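Local coordinates for trichosurin (Trichosurus vulpecula, PDB 2RA6), which probably carries small hydrophobic molecules in possum milk whey, as a dimeric lipocalin that binds 4-ethylphenol inside its beta barrel, at residues T30-S36 and N156-S161. The protein carries 1 engineered substitution. Residues are numbered along the deposited sequence.
Sequences TVVLASS and NILDIS
The short final strand of the lipocalin fold, 157-159, pairs antiparallel with the first barrel strand, here 30-35, their axes 4.7 Å apart and 167° between directions. Leu33 and Leu158 form the central hydrogen-bonded pair: Leu33 N to Leu158 O is 2.9 Å, Leu158 N to Leu33 O 2.7 Å. Non-hydrogen-bonded pairs flank it, Val32 with Asp159 and Ala34 with Ile157 (CA-CA 4.4 and 4.3 Å). Ser35 N reaches Asn156 O at 3.2 Å, and the Asn156 side chain (chi1 -81°, m) turns so that ND2 donates to Ser35 O at 2.8 Å. Strand 121-130 takes the other edge of 30-35, so 157-159, which follows helix 137-148, is an outermost strand within the chain. On the helix-facing side, Val32 CG1 meets Ile157 CG2 at 3.6 Å, beside Phe143 and Phe147. Val31, phi/psi -109/-42, forms a classic bulge with Val32 opposite Leu128; Val31 O accepts from Ile160 N at 2.9 Å. Asp159, chi1 t, closes an Asx turn, OD1 to Ser161 N 2.9 Å, while OD2 salt-bridges Lys140 of the helix.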
loop_
_atom_site.group_PDB
_atom_site.type_symbol
_atom_site.label_atom_id
_atom_site.label_comp_id
_atom_site.label_asym_id
_atom_site.label_seq_id
_atom_site.Cartn_x
_atom_site.Cartn_y
_atom_site.Cartn_z
ATOM N N THR B 30 3.561 14.225 15.678
ATOM C CA THR B 30 4.211 13.074 15.064
ATOM C C THR B 30 5.067 12.463 16.172
ATOM O O THR B 30 5.884 13.149 16.784
ATOM C CB THR B 30 5.094 13.494 13.883
ATOM O OG1 THR B 30 4.265 13.983 12.822
ATOM C CG2 THR B 30 5.915 12.309 13.378
ATOM N N VAL B 31 4.875 11.171 16.426
ATOM C CA VAL B 31 5.602 10.482 17.484
ATOM C C VAL B 31 6.636 9.501 16.934
ATOM O O VAL B 31 7.753 9.425 17.444
ATOM C CB VAL B 31 4.610 9.750 18.404
ATOM C CG1 VAL B 31 5.354 9.038 19.525
ATOM C CG2 VAL B 31 3.620 10.765 18.987
ATOM N N VAL B 32 6.265 8.764 15.891
ATOM C CA VAL B 32 7.185 7.814 15.273
ATOM C C VAL B 32 7.055 7.858 13.757
ATOM O O VAL B 32 5.959 7.996 13.220
ATOM C CB VAL B 32 6.922 6.360 15.744
ATOM C CG1 VAL B 32 8.049 5.439 15.244
ATOM C CG2 VAL B 32 6.851 6.304 17.267
ATOM N N LEU B 33 8.193 7.775 13.075
ATOM C CA LEU B 33 8.247 7.755 11.622
ATOM C C LEU B 33 9.011 6.482 11.279
ATOM O O LEU B 33 9.923 6.082 12.007
ATOM C CB LEU B 33 9.020 8.964 11.089
ATOM C CG LEU B 33 8.395 10.355 11.235
ATOM C CD1 LEU B 33 9.391 11.419 10.783
ATOM C CD2 LEU B 33 7.119 10.435 10.416
ATOM N N ALA B 34 8.634 5.838 10.186
ATOM C CA ALA B 34 9.316 4.622 9.760
ATOM C C ALA B 34 9.217 4.579 8.255
ATOM O O ALA B 34 8.227 5.021 7.675
ATOM C CB ALA B 34 8.661 3.394 10.378
ATOM N N SER B 35 10.259 4.078 7.606
ATOM C CA SER B 35 10.237 4.026 6.156
ATOM C C SER B 35 11.143 2.963 5.596
ATOM O O SER B 35 12.116 2.560 6.231
ATOM C CB SER B 35 10.654 5.376 5.571
ATOM O OG SER B 35 10.624 5.354 4.147
ATOM N N SER B 36 10.805 2.524 4.391
ATOM C CA SER B 36 11.597 1.533 3.686
ATOM C C SER B 36 12.909 2.195 3.258
ATOM O O SER B 36 13.906 1.513 3.018
ATOM C CB SER B 36 10.818 1.015 2.471
ATOM O OG SER B 36 10.291 2.081 1.706
ATOM N N ASN B 156 15.423 1.655 10.730
ATOM C CA ASN B 156 14.573 2.429 9.825
ATOM C C ASN B 156 13.373 3.038 10.533
ATOM O O ASN B 156 12.481 3.592 9.894
ATOM C CB ASN B 156 14.106 1.551 8.668
ATOM C CG ASN B 156 15.152 1.430 7.581
ATOM O OD1 ASN B 156 16.342 1.291 7.863
ATOM N ND2 ASN B 156 14.713 1.478 6.331
ATOM N N ILE B 157 13.362 2.926 11.855
ATOM C CA ILE B 157 12.294 3.484 12.673
ATOM C C ILE B 157 12.897 4.642 13.458
ATOM O O ILE B 157 13.956 4.500 14.074
ATOM C CB ILE B 157 11.753 2.443 13.671
ATOM C CG1 ILE B 157 11.103 1.285 12.919
ATOM C CG2 ILE B 157 10.759 3.107 14.624
ATOM C CD1 ILE B 157 10.778 0.088 13.797
ATOM N N LEU B 158 12.236 5.791 13.421
ATOM C CA LEU B 158 12.709 6.957 14.148
ATOM C C LEU B 158 11.646 7.426 15.127
ATOM O O LEU B 158 10.608 7.936 14.719
ATOM C CB LEU B 158 13.045 8.095 13.186
ATOM C CG LEU B 158 14.159 7.811 12.174
ATOM C CD1 LEU B 158 14.366 9.029 11.284
ATOM C CD2 LEU B 158 15.445 7.469 12.920
ATOM N N ASP B 159 11.903 7.232 16.416
ATOM C CA ASP B 159 10.976 7.672 17.453
ATOM C C ASP B 159 11.401 9.112 17.710
ATOM O O ASP B 159 12.442 9.348 18.320
ATOM C CB ASP B 159 11.178 6.842 18.720
ATOM C CG ASP B 159 10.225 7.229 19.835
ATOM O OD1 ASP B 159 9.772 8.389 19.857
ATOM O OD2 ASP B 159 9.943 6.373 20.700
ATOM N N ILE B 160 10.620 10.080 17.246
ATOM C CA ILE B 160 11.019 11.467 17.443
ATOM C C ILE B 160 10.476 12.109 18.710
ATOM O O ILE B 160 10.667 13.304 18.934
ATOM C CB ILE B 160 10.635 12.346 16.247
ATOM C CG1 ILE B 160 9.117 12.394 16.107
ATOM C CG2 ILE B 160 11.300 11.820 14.977
ATOM C CD1 ILE B 160 8.636 13.481 15.170
ATOM N N SER B 161 9.805 11.320 19.542
ATOM C CA SER B 161 9.266 11.843 20.792
ATOM C C SER B 161 10.437 12.186 21.703
ATOM O O SER B 161 10.297 12.959 22.649
ATOM C CB SER B 161 8.389 10.795 21.480
ATOM O OG SER B 161 9.179 9.717 21.957
#